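Local coordinates for protein aminopeptidase C (Lactobacillus rhamnosus, PDB 4K7C) that probably removes amino acids from the N termini of peptides, as a cysteine aminopeptidase of the papain-like C1 (bleomycin hydrolase-like) family, and assembles as a hexamer, at residues A[98-103]-A[167-172]; A[104-109]-A[146-151]. All coordinates share one frame; numbering follows the deposited sequence.

Interaction 1 (A[98-103]-A[167-172]); sequences YTFFWD and SKSNEL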
loop_
_atom_site.group_PDB
_atom_site.type_symbol
_atom_site.label_atom_id
_atom_site.label_comp_id
_atom_site.label_asym_id
_atom_site.label_seq_id
_atom_site.Cartn_x
_atom_site.Cartn_y
_atom_site.Cartn_z
ATOM N N TYR A 98 10.926 14.290 27.923
ATOM C CA TYR A 98 11.536 14.845 29.144
ATOM C C TYR A 98 10.627 14.611 30.343
ATOM O O TYR A 98 11.073 14.035 31.335
ATOM C CB TYR A 98 11.951 16.331 28.958
ATOM C CG TYR A 98 12.783 16.873 30.107
ATOM C CD1 TYR A 98 14.153 16.615 30.237
ATOM C CD2 TYR A 98 12.168 17.603 31.095
ATOM C CE1 TYR A 98 14.885 17.129 31.314
ATOM C CE2 TYR A 98 12.891 18.060 32.209
ATOM C CZ TYR A 98 14.236 17.865 32.261
ATOM O OH TYR A 98 14.975 18.393 33.367
ATOM N N THR A 99 9.343 14.991 30.218
ATOM C CA THR A 99 8.394 14.802 31.305
ATOM C C THR A 99 8.114 13.350 31.502
ATOM O O THR A 99 7.927 12.898 32.630
ATOM C CB THR A 99 7.064 15.565 31.069
ATOM O OG1 THR A 99 6.677 15.426 29.673
ATOM C CG2 THR A 99 7.220 17.011 31.373
ATOM N N PHE A 100 8.231 12.542 30.426
ATOM C CA PHE A 100 7.905 11.115 30.507
ATOM C C PHE A 100 8.980 10.407 31.327
ATOM O O PHE A 100 8.724 9.510 32.196
ATOM C CB PHE A 100 7.859 10.511 29.109
ATOM C CG PHE A 100 7.164 9.151 29.003
ATOM C CD1 PHE A 100 5.953 8.876 29.617
ATOM C CD2 PHE A 100 7.695 8.167 28.160
ATOM C CE1 PHE A 100 5.314 7.691 29.428
ATOM C CE2 PHE A 100 7.054 6.944 27.948
ATOM C CZ PHE A 100 5.848 6.710 28.578
ATOM N N PHE A 101 10.213 10.770 31.065
ATOM C CA PHE A 101 11.319 10.193 31.835
ATOM C C PHE A 101 11.144 10.370 33.379
ATOM O O PHE A 101 11.179 9.417 34.115
ATOM C CB PHE A 101 12.685 10.761 31.308
ATOM C CG PHE A 101 13.913 10.148 32.018
ATOM C CD1 PHE A 101 14.723 9.199 31.431
ATOM C CD2 PHE A 101 14.201 10.530 33.317
ATOM C CE1 PHE A 101 15.825 8.689 32.119
ATOM C CE2 PHE A 101 15.265 9.997 34.007
ATOM C CZ PHE A 101 16.042 9.039 33.436
ATOM N N TRP A 102 10.997 11.633 33.816
ATOM C CA TRP A 102 10.934 12.010 35.213
ATOM C C TRP A 102 9.650 11.503 35.855
ATOM O O TRP A 102 9.671 11.015 36.981
ATOM C CB TRP A 102 11.073 13.490 35.344
ATOM C CG TRP A 102 12.448 13.957 34.978
ATOM C CD1 TRP A 102 12.794 14.874 34.026
ATOM C CD2 TRP A 102 13.674 13.528 35.579
ATOM N NE1 TRP A 102 14.162 15.042 34.013
ATOM C CE2 TRP A 102 14.717 14.229 34.952
ATOM C CE3 TRP A 102 13.989 12.635 36.585
ATOM C CZ2 TRP A 102 16.106 14.061 35.320
ATOM C CZ3 TRP A 102 15.343 12.429 36.934
ATOM C CH2 TRP A 102 16.381 13.124 36.298
ATOM N N ASP A 103 8.574 11.458 35.081
ATOM C CA ASP A 103 7.345 10.892 35.559
ATOM C C ASP A 103 7.505 9.401 35.934
ATOM O O ASP A 103 7.177 8.911 37.068
ATOM C CB ASP A 103 6.211 11.076 34.548
ATOM C CG ASP A 103 4.894 10.569 35.077
ATOM O OD1 ASP A 103 4.475 11.063 36.154
ATOM O OD2 ASP A 103 4.258 9.656 34.390
ATOM N N SER A 167 7.431 6.799 22.133
ATOM C CA SER A 167 6.356 6.855 21.173
ATOM C C SER A 167 5.624 5.463 20.999
ATOM O O SER A 167 4.618 5.346 20.261
ATOM C CB SER A 167 6.889 7.463 19.857
ATOM O OG SER A 167 6.811 8.911 19.854
ATOM N N LYS A 168 6.057 4.435 21.741
ATOM C CA LYS A 168 5.456 3.106 21.764
ATOM C C LYS A 168 5.852 2.455 23.077
ATOM O O LYS A 168 6.850 1.724 23.130
ATOM C CB LYS A 168 5.928 2.299 20.574
ATOM C CG LYS A 168 5.285 0.969 20.283
ATOM C CD LYS A 168 5.584 0.619 18.809
ATOM C CE LYS A 168 5.304 -0.843 18.506
ATOM N NZ LYS A 168 4.299 -1.460 19.416
ATOM N N SER A 169 5.135 2.851 24.141
ATOM C CA SER A 169 5.569 2.588 25.511
ATOM C C SER A 169 5.186 1.242 26.081
ATOM O O SER A 169 5.527 0.928 27.245
ATOM C CB SER A 169 5.013 3.644 26.421
ATOM O OG SER A 169 3.584 3.745 26.275
ATOM N N ASN A 170 4.465 0.436 25.301
ATOM C CA ASN A 170 3.970 -0.844 25.853
ATOM C C ASN A 170 5.041 -1.734 26.462
ATOM O O ASN A 170 4.883 -2.229 27.574
ATOM C CB ASN A 170 3.123 -1.599 24.824
ATOM C CG ASN A 170 1.744 -0.960 24.599
ATOM N N GLU A 171 6.159 -1.933 25.772
ATOM C CA GLU A 171 7.228 -2.830 26.263
ATOM C C GLU A 171 7.923 -2.250 27.543
ATOM O O GLU A 171 8.224 -2.978 28.520
ATOM C CB GLU A 171 8.260 -3.117 25.174
ATOM C CG GLU A 171 7.824 -3.835 23.851
ATOM C CD GLU A 171 8.662 -3.441 22.473
ATOM O OE1 GLU A 171 9.966 -3.413 22.396
ATOM O OE2 GLU A 171 7.975 -3.180 21.383
ATOM N N LEU A 172 8.114 -0.943 27.547
ATOM C CA LEU A 172 8.671 -0.275 28.725
ATOM C C LEU A 172 7.713 -0.451 29.913
ATOM O O LEU A 172 8.160 -0.783 30.985
ATOM C CB LEU A 172 8.993 1.208 28.431
ATOM C CG LEU A 172 9.284 2.123 29.650
ATOM C CD1 LEU A 172 10.497 1.572 30.368
ATOM C CD2 LEU A 172 9.419 3.543 29.210
#
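F100 reaches from helix 96-117 to S169 and to L172 of helix 170-192, and both contacts made across this gap are apolar. CG of F100 stands anti to the backbone N (chi1 -164°), which carries the ring toward the second segment. At the ring's far end CZ lies 3.8 Å from CB of S169, which sits at the edge of the ring, near its plane. Beside this, CD2 of L172 comes obliquely to CE2 of F100 at 4.3 Å. A long, rigid phenyl suits the place, because CA of F100 and CA of S169, the nearest pair of CA atoms across the contact, are 10.2 Å apart.

The polar interactions lead elsewhere. S169 turns its methylene to the phenylalanine while its hydroxyl OG hydrogen-bonds to D138 OD2, so a small residue serves an apolar and a polar neighbour at once. F100 also has a cation-pi partner in R69. L172, an aliphatic residue on the first turn of its helix, packs in addition on I214 and T218 of helix 197-219.

With no hydrogen bond between the two segments, their direct contact depends on shape and burial, while D138 holds the hydroxyl of S169 and Q66 its backbone.

Interaction 2 (A[104-109]-A[146-151]); sequences KFEKSN and SALIEK
K151 and E106 form a salt bridge between helix 142-152 and helix 96-117, part of the helical region of this papain-like C1-family peptidase. NZ of K151 donates to OE2 of E106 at 2.9 Å, meeting it on the syn side, 22° out of the carboxylate plane. The two side chains approach from opposite directions: the lysine is extended, with CG anti to its backbone N (chi1 179°), whereas the glutamate bends at chi2 (-77°).

Each polar end has another partner. OE2 of E106 is also hydrogen-bonded to OH of Y152, and NZ of K151 to the carbonyl O of I5 of the second subunit, so the ion pair lies where a neighbouring chain packs against these helices. Without the carboxylate of E106, as with an alanine here, K151 and Y152 would probably lose their shared acceptor, and a gap would be likely to open beside L148.

Closer to the backbone, CG of E106 packs 4.3 Å from CD2 of L148; a long acidic residue thus supplies both a charged end and an apolar stem. Within helix 96-117, K104 O accepts from S108 N at 3.1 Å and from S108 OG at 2.8 Å, the two donors reaching it from opposite faces of its carbonyl plane.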
loop_
_atom_site.group_PDB
_atom_site.type_symbol
_atom_site.label_atom_id
_atom_site.label_comp_id
_atom_site.label_asym_id
_atom_site.label_seq_id
_atom_site.Cartn_x
_atom_site.Cartn_y
_atom_site.Cartn_z
ATOM N N LYS A 104 7.979 8.588 35.020
ATOM C CA LYS A 104 8.270 7.192 35.286
ATOM C C LYS A 104 9.225 6.924 36.411
ATOM O O LYS A 104 9.068 6.020 37.182
ATOM C CB LYS A 104 8.806 6.527 34.016
ATOM C CG LYS A 104 7.834 6.370 32.874
ATOM C CD LYS A 104 7.570 4.933 32.566
ATOM C CE LYS A 104 6.427 4.655 31.558
ATOM N NZ LYS A 104 5.073 5.090 31.967
ATOM N N PHE A 105 10.301 7.704 36.470
ATOM C CA PHE A 105 11.257 7.494 37.513
ATOM C C PHE A 105 10.664 7.865 38.894
ATOM O O PHE A 105 10.788 7.088 39.847
ATOM C CB PHE A 105 12.535 8.259 37.210
ATOM C CG PHE A 105 13.668 7.862 38.115
ATOM C CD1 PHE A 105 14.030 6.518 38.231
ATOM C CD2 PHE A 105 14.371 8.812 38.808
ATOM C CE1 PHE A 105 15.009 6.105 39.087
ATOM C CE2 PHE A 105 15.410 8.369 39.655
ATOM C CZ PHE A 105 15.746 7.034 39.747
ATOM N N GLU A 106 9.990 8.999 38.973
ATOM C CA GLU A 106 9.344 9.470 40.241
ATOM C C GLU A 106 8.254 8.502 40.603
ATOM O O GLU A 106 8.178 8.075 41.730
ATOM C CB GLU A 106 8.798 10.877 40.097
ATOM C CG GLU A 106 9.909 11.925 40.063
ATOM C CD GLU A 106 10.529 12.262 41.461
ATOM O OE1 GLU A 106 10.037 11.824 42.544
ATOM O OE2 GLU A 106 11.576 12.989 41.434
ATOM N N LYS A 107 7.481 8.038 39.613
ATOM C CA LYS A 107 6.450 7.007 39.931
ATOM C C LYS A 107 7.018 5.689 40.501
ATOM O O LYS A 107 6.339 5.070 41.271
ATOM C CB LYS A 107 5.559 6.747 38.722
ATOM C CG LYS A 107 4.565 7.824 38.411
ATOM C CD LYS A 107 3.805 7.540 37.086
ATOM C CE LYS A 107 2.628 8.444 36.979
ATOM N NZ LYS A 107 2.207 8.523 35.542
ATOM N N SER A 108 8.218 5.269 40.077
ATOM C CA SER A 108 8.912 4.082 40.586
ATOM C C SER A 108 9.154 4.214 42.116
ATOM O O SER A 108 8.672 3.396 42.914
ATOM C CB SER A 108 10.204 3.795 39.752
ATOM O OG SER A 108 9.963 3.590 38.321
ATOM N N ASN A 109 9.697 5.351 42.517
ATOM C CA ASN A 109 9.865 5.727 43.916
ATOM C C ASN A 109 8.544 5.879 44.686
ATOM O O ASN A 109 8.419 5.362 45.825
ATOM C CB ASN A 109 10.617 7.052 43.991
ATOM C CG ASN A 109 11.042 7.386 45.417
ATOM O OD1 ASN A 109 11.781 6.580 46.010
ATOM N ND2 ASN A 109 10.622 8.496 45.921
ATOM N N SER A 146 2.598 19.515 36.969
ATOM C CA SER A 146 3.227 20.625 37.683
ATOM C C SER A 146 4.340 20.212 38.602
ATOM O O SER A 146 5.415 20.842 38.586
ATOM C CB SER A 146 2.202 21.451 38.458
ATOM O OG SER A 146 1.518 22.145 37.522
ATOM N N ALA A 147 4.108 19.173 39.392
ATOM C CA ALA A 147 5.106 18.684 40.299
ATOM C C ALA A 147 6.402 18.387 39.554
ATOM O O ALA A 147 7.505 18.684 40.047
ATOM C CB ALA A 147 4.656 17.434 41.020
ATOM N N LEU A 148 6.274 17.772 38.360
ATOM C CA LEU A 148 7.430 17.460 37.563
ATOM C C LEU A 148 8.146 18.676 37.064
ATOM O O LEU A 148 9.364 18.718 37.156
ATOM C CB LEU A 148 7.069 16.543 36.352
ATOM C CG LEU A 148 6.593 15.152 36.773
ATOM C CD1 LEU A 148 5.893 14.485 35.597
ATOM C CD2 LEU A 148 7.747 14.301 37.253
ATOM N N ILE A 149 7.402 19.692 36.642
ATOM C CA ILE A 149 7.995 20.882 36.091
ATOM C C ILE A 149 8.679 21.699 37.189
ATOM O O ILE A 149 9.736 22.281 36.955
ATOM C CB ILE A 149 6.949 21.599 35.285
ATOM C CG1 ILE A 149 6.796 20.782 33.967
ATOM C CG2 ILE A 149 7.345 23.034 34.918
ATOM C CD1 ILE A 149 5.841 21.436 33.099
ATOM N N GLU A 150 8.041 21.737 38.367
ATOM C CA GLU A 150 8.626 22.414 39.523
ATOM C C GLU A 150 9.976 21.800 39.847
ATOM O O GLU A 150 10.905 22.519 40.146
ATOM C CB GLU A 150 7.694 22.356 40.725
ATOM C CG GLU A 150 6.529 23.297 40.461
ATOM C CD GLU A 150 5.482 23.261 41.526
ATOM O OE1 GLU A 150 5.005 24.362 41.844
ATOM O OE2 GLU A 150 5.129 22.156 41.994
ATOM N N LYS A 151 10.097 20.495 39.787
ATOM C CA LYS A 151 11.320 19.851 40.251
ATOM C C LYS A 151 12.411 19.797 39.142
ATOM O O LYS A 151 13.642 19.860 39.444
ATOM C CB LYS A 151 11.009 18.475 40.781
ATOM C CG LYS A 151 12.225 17.727 41.272
ATOM C CD LYS A 151 11.797 16.472 42.018
ATOM C CE LYS A 151 12.968 15.903 42.744
ATOM N NZ LYS A 151 12.510 14.769 43.551
#

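Overall arrangement
Of the helices involved, 96-117 comes first in the chain and carries one side of both contacts, 98-103 in its early turns and 104-109 directly after. The chain then runs on through helix 126-133 to helix 142-152, where interaction 2 closes the inner loop, and reaches 167-172 at the start of helix 170-192, where interaction 1 closes the outer one. Interaction 2 is therefore nested within interaction 1, without crossing, and their centres lie about 12 Å apart. L148 joins them by packing its CD1 against CB of D103 at 3.6 Å. Together they tie helices 142-152 and 170-192 to helix 96-117, and both contacts touch the second subunit.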